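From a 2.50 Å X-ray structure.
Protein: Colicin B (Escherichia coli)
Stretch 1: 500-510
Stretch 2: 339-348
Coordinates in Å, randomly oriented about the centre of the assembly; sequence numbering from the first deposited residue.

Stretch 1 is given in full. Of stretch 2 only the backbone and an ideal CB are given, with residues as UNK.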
ATOM      1  N   LYS A 500      -3.826 -12.430 -33.479  1.00 11.90           N
ATOM      2  CA  LYS A 500      -4.692 -11.487 -34.184  1.00 16.02           C
ATOM      3  C   LYS A 500      -3.824 -10.597 -35.062  1.00 12.24           C
ATOM      4  O   LYS A 500      -3.928 -10.624 -36.287  1.00 14.41           O
ATOM      5  CB  LYS A 500      -5.467 -10.514 -33.269  1.00 17.33           C
ATOM      6  CG  LYS A 500      -6.482 -11.039 -32.256  1.00 24.94           C
ATOM      7  CD  LYS A 500      -7.453 -12.079 -32.837  1.00 33.46           C
ATOM      8  CE  LYS A 500      -8.361 -12.671 -31.747  1.00 35.91           C
ATOM      9  NZ  LYS A 500      -9.206 -13.728 -32.283  1.00 36.13           N
ATOM     10  N   PHE A 501      -2.855  -9.944 -34.410  1.00 12.27           N
ATOM     11  CA  PHE A 501      -1.927  -9.014 -35.027  1.00  8.69           C
ATOM     12  C   PHE A 501      -1.209  -9.555 -36.247  1.00 10.04           C
ATOM     13  O   PHE A 501      -1.016  -8.808 -37.203  1.00  9.07           O
ATOM     14  CB  PHE A 501      -0.919  -8.583 -33.974  1.00  4.63           C
ATOM     15  CG  PHE A 501      -1.543  -7.927 -32.746  1.00  2.00           C
ATOM     16  CD1 PHE A 501      -2.749  -7.223 -32.835  1.00  2.00           C
ATOM     17  CD2 PHE A 501      -0.883  -8.021 -31.519  1.00  2.00           C
ATOM     18  CE1 PHE A 501      -3.281  -6.618 -31.698  1.00  2.00           C
ATOM     19  CE2 PHE A 501      -1.429  -7.408 -30.392  1.00  2.00           C
ATOM     20  CZ  PHE A 501      -2.629  -6.706 -30.475  1.00  2.00           C
ATOM     21  N   VAL A 502      -0.851 -10.844 -36.282  1.00  6.25           N
ATOM     22  CA  VAL A 502      -0.187 -11.361 -37.466  1.00  8.17           C
ATOM     23  C   VAL A 502      -1.202 -11.846 -38.498  1.00 12.85           C
ATOM     24  O   VAL A 502      -0.855 -12.030 -39.666  1.00 16.90           O
ATOM     25  CB  VAL A 502       0.791 -12.461 -37.019  1.00  7.39           C
ATOM     26  CG1 VAL A 502       1.565 -13.100 -38.166  1.00  3.81           C
ATOM     27  CG2 VAL A 502       1.839 -11.779 -36.162  1.00  7.12           C
ATOM     28  N   ASP A 503      -2.474 -12.059 -38.137  1.00 15.17           N
ATOM     29  CA  ASP A 503      -3.479 -12.288 -39.161  1.00 16.32           C
ATOM     30  C   ASP A 503      -3.875 -10.971 -39.824  1.00 17.24           C
ATOM     31  O   ASP A 503      -4.022 -10.995 -41.041  1.00 18.83           O
ATOM     32  CB  ASP A 503      -4.692 -12.964 -38.549  1.00 19.92           C
ATOM     33  CG  ASP A 503      -4.527 -14.477 -38.368  1.00 27.25           C
ATOM     34  OD1 ASP A 503      -3.530 -15.051 -38.820  1.00 30.01           O
ATOM     35  OD2 ASP A 503      -5.419 -15.100 -37.778  1.00 32.62           O
ATOM     36  N   GLU A 504      -3.991  -9.811 -39.129  1.00 19.75           N
ATOM     37  CA  GLU A 504      -4.330  -8.511 -39.730  1.00 17.20           C
ATOM     38  C   GLU A 504      -3.353  -8.085 -40.803  1.00 14.99           C
ATOM     39  O   GLU A 504      -3.737  -7.524 -41.812  1.00 16.50           O
ATOM     40  CB  GLU A 504      -4.340  -7.372 -38.714  1.00 19.67           C
ATOM     41  CG  GLU A 504      -5.681  -6.946 -38.108  1.00 28.13           C
ATOM     42  CD  GLU A 504      -6.253  -7.737 -36.917  1.00 31.95           C
ATOM     43  OE1 GLU A 504      -6.938  -8.746 -37.147  1.00 32.31           O
ATOM     44  OE2 GLU A 504      -6.039  -7.318 -35.767  1.00 30.41           O
ATOM     45  N   LEU A 505      -2.073  -8.358 -40.573  1.00 14.75           N
ATOM     46  CA  LEU A 505      -0.982  -8.065 -41.480  1.00 13.86           C
ATOM     47  C   LEU A 505      -1.123  -8.809 -42.798  1.00 17.21           C
ATOM     48  O   LEU A 505      -1.278  -8.183 -43.846  1.00 18.22           O
ATOM     49  CB  LEU A 505       0.327  -8.449 -40.804  1.00 15.05           C
ATOM     50  CG  LEU A 505       1.331  -7.419 -40.295  1.00 11.86           C
ATOM     51  CD1 LEU A 505       0.801  -6.029 -40.427  1.00  8.89           C
ATOM     52  CD2 LEU A 505       1.635  -7.721 -38.844  1.00 10.89           C
ATOM     53  N   ASN A 506      -1.079 -10.146 -42.768  1.00 17.93           N
ATOM     54  CA  ASN A 506      -1.229 -10.961 -43.964  1.00 19.30           C
ATOM     55  C   ASN A 506      -2.518 -10.744 -44.740  1.00 19.58           C
ATOM     56  O   ASN A 506      -2.488 -10.455 -45.933  1.00 21.40           O
ATOM     57  CB  ASN A 506      -1.149 -12.447 -43.613  1.00 16.45           C
ATOM     58  CG  ASN A 506       0.251 -13.029 -43.551  1.00 20.70           C
ATOM     59  OD1 ASN A 506       1.256 -12.362 -43.803  1.00 20.02           O
ATOM     60  ND2 ASN A 506       0.327 -14.317 -43.219  1.00 20.26           N
ATOM     61  N   HIS A 507      -3.663 -10.827 -44.070  1.00 21.45           N
ATOM     62  CA  HIS A 507      -4.946 -10.810 -44.749  1.00 23.17           C
ATOM     63  C   HIS A 507      -5.456  -9.432 -45.154  1.00 22.37           C
ATOM     64  O   HIS A 507      -6.123  -9.310 -46.186  1.00 24.03           O
ATOM     65  CB  HIS A 507      -5.995 -11.555 -43.851  1.00 30.60           C
ATOM     66  CG  HIS A 507      -5.912 -13.104 -43.786  1.00 34.79           C
ATOM     67  ND1 HIS A 507      -5.527 -13.989 -44.720  1.00 37.70           N
ATOM     68  CD2 HIS A 507      -6.282 -13.847 -42.679  1.00 35.32           C
ATOM     69  CE1 HIS A 507      -5.658 -15.197 -44.218  1.00 35.62           C
ATOM     70  NE2 HIS A 507      -6.113 -15.111 -42.989  1.00 38.73           N
ATOM     71  N   LYS A 508      -5.148  -8.370 -44.411  1.00 20.69           N
ATOM     72  CA  LYS A 508      -5.617  -7.063 -44.822  1.00 18.09           C
ATOM     73  C   LYS A 508      -4.544  -6.087 -45.284  1.00 21.59           C
ATOM     74  O   LYS A 508      -4.867  -5.137 -46.006  1.00 22.98           O
ATOM     75  CB  LYS A 508      -6.369  -6.406 -43.699  1.00 18.43           C
ATOM     76  CG  LYS A 508      -7.599  -7.164 -43.250  1.00 23.54           C
ATOM     77  CD  LYS A 508      -8.367  -6.335 -42.201  1.00 32.55           C
ATOM     78  CE  LYS A 508      -7.545  -5.883 -40.970  1.00 32.56           C
ATOM     79  NZ  LYS A 508      -8.375  -5.137 -40.033  1.00 33.58           N
ATOM     80  N   ILE A 509      -3.260  -6.287 -44.930  1.00 20.11           N
ATOM     81  CA  ILE A 509      -2.225  -5.285 -45.203  1.00 16.99           C
ATOM     82  C   ILE A 509      -1.243  -5.591 -46.320  1.00 16.85           C
ATOM     83  O   ILE A 509      -0.972  -4.696 -47.115  1.00 19.71           O
ATOM     84  CB  ILE A 509      -1.426  -4.987 -43.880  1.00 14.59           C
ATOM     85  CG1 ILE A 509      -2.383  -4.546 -42.762  1.00 12.05           C
ATOM     86  CG2 ILE A 509      -0.388  -3.902 -44.145  1.00 15.40           C
ATOM     87  CD1 ILE A 509      -1.780  -3.872 -41.522  1.00 12.55           C
ATOM     88  N   ILE A 510      -0.683  -6.796 -46.392  1.00 14.89           N
ATOM     89  CA  ILE A 510       0.319  -7.153 -47.390  1.00 13.44           C
ATOM     90  C   ILE A 510      -0.354  -7.467 -48.711  1.00 18.92           C
ATOM     91  O   ILE A 510      -0.068  -6.881 -49.760  1.00 19.58           O
ATOM     92  CB  ILE A 510       1.111  -8.364 -46.859  1.00 13.22           C
ATOM     93  CG1 ILE A 510       1.814  -7.941 -45.599  1.00  8.68           C
ATOM     94  CG2 ILE A 510       2.149  -8.860 -47.864  1.00 10.58           C
ATOM     95  CD1 ILE A 510       2.282  -9.162 -44.794  1.00 13.07           C
ATOM     96  N   UNK A 339       2.726   5.433 -45.758  1.00 15.37           N
ATOM     97  CA  UNK A 339       3.243   4.694 -46.910  1.00 16.88           C
ATOM     98  C   UNK A 339       2.459   3.381 -47.073  1.00 10.49           C
ATOM     99  O   UNK A 339       2.084   3.036 -48.189  1.00 10.69           O
ATOM    100  CB  UNK A 339       4.738   4.415 -46.747  1.00 16.88           C
ATOM    101  N   UNK A 340       2.219   2.615 -46.002  1.00  9.50           N
ATOM    102  CA  UNK A 340       1.508   1.349 -46.080  1.00  9.82           C
ATOM    103  C   UNK A 340       0.020   1.441 -45.871  1.00 12.85           C
ATOM    104  O   UNK A 340      -0.700   0.462 -46.106  1.00 14.61           O
ATOM    105  CB  UNK A 340       2.088   0.377 -45.050  1.00  9.82           C
ATOM    106  N   UNK A 341      -0.443   2.599 -45.396  1.00 14.71           N
ATOM    107  CA  UNK A 341      -1.867   2.771 -45.187  1.00 18.44           C
ATOM    108  C   UNK A 341      -2.253   2.943 -43.736  1.00 18.44           C
ATOM    109  O   UNK A 341      -1.488   2.730 -42.791  1.00 22.43           O
ATOM    110  CB  UNK A 341      -2.620   1.574 -45.771  1.00 18.44           C
ATOM    111  N   UNK A 342      -3.517   3.342 -43.624  1.00 21.49           N
ATOM    112  CA  UNK A 342      -4.130   3.671 -42.345  1.00 27.07           C
ATOM    113  C   UNK A 342      -4.696   2.477 -41.581  1.00 26.07           C
ATOM    114  O   UNK A 342      -4.956   2.563 -40.374  1.00 23.91           O
ATOM    115  CB  UNK A 342      -5.249   4.689 -42.575  1.00 27.07           C
ATOM    116  N   UNK A 343      -4.849   1.355 -42.305  1.00 22.78           N
ATOM    117  CA  UNK A 343      -5.204   0.066 -41.728  1.00 22.32           C
ATOM    118  C   UNK A 343      -3.973  -0.477 -40.967  1.00 21.90           C
ATOM    119  O   UNK A 343      -4.078  -1.201 -39.961  1.00 20.42           O
ATOM    120  CB  UNK A 343      -5.666  -0.910 -42.811  1.00 22.32           C
ATOM    121  N   UNK A 344      -2.784  -0.061 -41.450  1.00 20.39           N
ATOM    122  CA  UNK A 344      -1.532  -0.328 -40.779  1.00 16.24           C
ATOM    123  C   UNK A 344      -1.521   0.560 -39.547  1.00 18.31           C
ATOM    124  O   UNK A 344      -1.316  -0.002 -38.481  1.00 21.48           O
ATOM    125  CB  UNK A 344      -0.326  -0.073 -41.685  1.00 16.24           C
ATOM    126  N   UNK A 345      -1.730   1.884 -39.602  1.00 15.62           N
ATOM    127  CA  UNK A 345      -1.776   2.744 -38.413  1.00 16.06           C
ATOM    128  C   UNK A 345      -2.634   2.251 -37.234  1.00 17.81           C
ATOM    129  O   UNK A 345      -2.268   2.365 -36.059  1.00 15.10           O
ATOM    130  CB  UNK A 345      -2.293   4.121 -38.836  1.00 16.06           C
ATOM    131  N   UNK A 346      -3.801   1.691 -37.585  1.00 17.31           N
ATOM    132  CA  UNK A 346      -4.789   1.181 -36.642  1.00 14.82           C
ATOM    133  C   UNK A 346      -4.346  -0.025 -35.848  1.00 14.34           C
ATOM    134  O   UNK A 346      -4.699  -0.175 -34.673  1.00 13.88           O
ATOM    135  CB  UNK A 346      -6.073   0.827 -37.395  1.00 14.82           C
ATOM    136  N   UNK A 347      -3.601  -0.897 -36.559  1.00 14.75           N
ATOM    137  CA  UNK A 347      -2.950  -2.050 -35.945  1.00 11.47           C
ATOM    138  C   UNK A 347      -1.926  -1.523 -34.945  1.00  9.87           C
ATOM    139  O   UNK A 347      -2.026  -1.895 -33.789  1.00 11.31           O
ATOM    140  CB  UNK A 347      -2.293  -2.950 -36.993  1.00 11.47           C
ATOM    141  N   UNK A 348      -0.977  -0.643 -35.278  1.00  5.70           N
ATOM    142  CA  UNK A 348      -0.076  -0.073 -34.294  1.00  8.91           C
ATOM    143  C   UNK A 348      -0.795   0.492 -33.086  1.00 13.78           C
ATOM    144  O   UNK A 348      -0.299   0.233 -31.991  1.00 15.18           O
ATOM    145  CB  UNK A 348       0.772   1.023 -34.942  1.00  8.91           C
TER

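The helix of 500-510 and the helix of 342-348 run nearly antiparallel, at 165°, with axes 9.8 Å apart at closest approach, so side chains of moderate size can fill the space between them.

At position 339 the ideal CB has nothing of stretch 1 within 5.5 Å; this contact sets no preference. The residue is Tyr 339, which touches a crystal neighbour instead.

Position 340 directs CA-to-CB toward stretch 1, and its ideal CB lies 5.0 Å from CG2 of Ile 509. An aliphatic side chain such as Leu, Ile, Val or Met would suit. It is Leu 340, whose CD1 comes 4.5 Å from Ile 509 CG2, a loose apolar contact.

Position 341 is decided by its backbone: at phi 114° and psi 168° a CB would jam against the carbonyl O of the preceding residue. Gly 341 is therefore expected. It leaves one helix and serves as N-cap position of the next.

Position 342 is out of reach of stretch 1, and polar residues common in a first helical turn would fit. It is Asp 342, which pairs with position 345.

Position 343 points toward stretch 1, its ideal CB 4.9 Å from Ile 509 CG1 and 5.4 Å from Lys 508 O. That carbonyl near the end of stretch 1 offers an acceptor, so a long donor such as Lys, Arg or Gln is attractive. Lys 343 supplies it: NZ donates to Lys 508 O at 2.9 Å, while its CE packs 3.7 Å from Lys 508 CB.

Position 344 points sideways, yet its ideal CB is 4.1 Å from Ile 509 CD1. Apolar or aromatic residues would suit. In Tyr 344, with chi1 t, the ring atom CD1 lies 4.0 Å from Ile 509 CD1, and Leu 505 CD1 meets the ring edge, 4.5 Å from CE1. The hydroxyl is hydrogen-bonded elsewhere in the structure.

Position 345 points away, leaving much choice. Lys 345 turns back along its own helix, NZ forming a salt bridge with Asp 342 OD1 at 3.2 Å.

Position 346 is out of reach, and any helix-compatible residue is plausible; it is Ala 346.

Position 347 points toward a hollow lined by Phe 501, Glu 504, Leu 505 and Ile 509, with its ideal CB 4.6 Å from Ile 509 CD1. Leu or Met would suit this mostly apolar site. Leu 347 is a knob in that hole: CD1 lies 3.8 Å from Phe 501 CD1, and CD2 reaches 3.4 Å from Leu 505 CD1 and 4.0 Å from Ile 509 CD1.

Position 348 is out of reach, so stretch 1 imposes nothing; it is Ser 348.

Stretch 2, residues 339-348: YLGDKYKALS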
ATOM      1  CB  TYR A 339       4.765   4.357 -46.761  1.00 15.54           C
ATOM      2  CG  TYR A 339       5.246   3.513 -47.935  1.00 16.48           C
ATOM      3  CD1 TYR A 339       5.132   4.010 -49.244  1.00 20.62           C
ATOM      4  CD2 TYR A 339       5.692   2.208 -47.726  1.00 17.60           C
ATOM      5  CE1 TYR A 339       5.448   3.208 -50.341  1.00 20.25           C
ATOM      6  CE2 TYR A 339       6.009   1.398 -48.824  1.00 21.36           C
ATOM      7  CZ  TYR A 339       5.878   1.902 -50.120  1.00 19.11           C
ATOM      8  OH  TYR A 339       6.142   1.090 -51.204  1.00 20.41           O
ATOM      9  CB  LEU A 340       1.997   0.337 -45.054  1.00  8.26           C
ATOM     10  CG  LEU A 340       3.233  -0.460 -45.346  1.00  2.00           C
ATOM     11  CD1 LEU A 340       3.392  -1.493 -44.282  1.00  2.00           C
ATOM     12  CD2 LEU A 340       3.107  -1.184 -46.658  1.00  4.94           C
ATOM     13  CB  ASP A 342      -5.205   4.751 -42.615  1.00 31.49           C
ATOM     14  CG  ASP A 342      -4.576   6.060 -43.128  1.00 39.86           C
ATOM     15  OD1 ASP A 342      -3.987   6.801 -42.322  1.00 42.09           O
ATOM     16  OD2 ASP A 342      -4.653   6.324 -44.337  1.00 42.80           O
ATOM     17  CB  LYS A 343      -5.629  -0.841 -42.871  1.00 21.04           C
ATOM     18  CG  LYS A 343      -6.906  -1.621 -42.566  1.00 22.77           C
ATOM     19  CD  LYS A 343      -7.773  -1.931 -43.798  1.00 24.84           C
ATOM     20  CE  LYS A 343      -7.186  -2.930 -44.811  1.00 30.01           C
ATOM     21  NZ  LYS A 343      -6.008  -2.466 -45.540  1.00 30.32           N
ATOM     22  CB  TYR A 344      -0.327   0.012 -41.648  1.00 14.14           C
ATOM     23  CG  TYR A 344       0.962  -0.305 -40.904  1.00 13.40           C
ATOM     24  CD1 TYR A 344       1.402  -1.624 -40.837  1.00 11.71           C
ATOM     25  CD2 TYR A 344       1.666   0.703 -40.233  1.00 14.68           C
ATOM     26  CE1 TYR A 344       2.539  -1.945 -40.094  1.00 11.66           C
ATOM     27  CE2 TYR A 344       2.796   0.384 -39.485  1.00 12.80           C
ATOM     28  CZ  TYR A 344       3.219  -0.940 -39.424  1.00 10.69           C
ATOM     29  OH  TYR A 344       4.325  -1.270 -38.682  1.00 11.99           O
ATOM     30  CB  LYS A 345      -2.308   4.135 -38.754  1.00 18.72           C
ATOM     31  CG  LYS A 345      -1.422   5.043 -39.559  1.00 21.86           C
ATOM     32  CD  LYS A 345      -1.946   6.456 -39.394  1.00 22.61           C
ATOM     33  CE  LYS A 345      -0.992   7.456 -40.056  1.00 28.43           C
ATOM     34  NZ  LYS A 345      -0.964   7.304 -41.503  1.00 29.47           N
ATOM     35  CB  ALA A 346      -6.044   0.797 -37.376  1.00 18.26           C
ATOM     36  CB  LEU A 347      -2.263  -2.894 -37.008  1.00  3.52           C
ATOM     37  CG  LEU A 347      -1.409  -4.065 -36.565  1.00  2.00           C
ATOM     38  CD1 LEU A 347      -2.235  -5.197 -36.002  1.00  4.68           C
ATOM     39  CD2 LEU A 347      -0.686  -4.570 -37.771  1.00  2.86           C
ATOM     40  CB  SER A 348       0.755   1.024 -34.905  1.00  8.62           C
ATOM     41  OG  SER A 348       1.661   0.392 -35.796  1.00 15.50           O
TER
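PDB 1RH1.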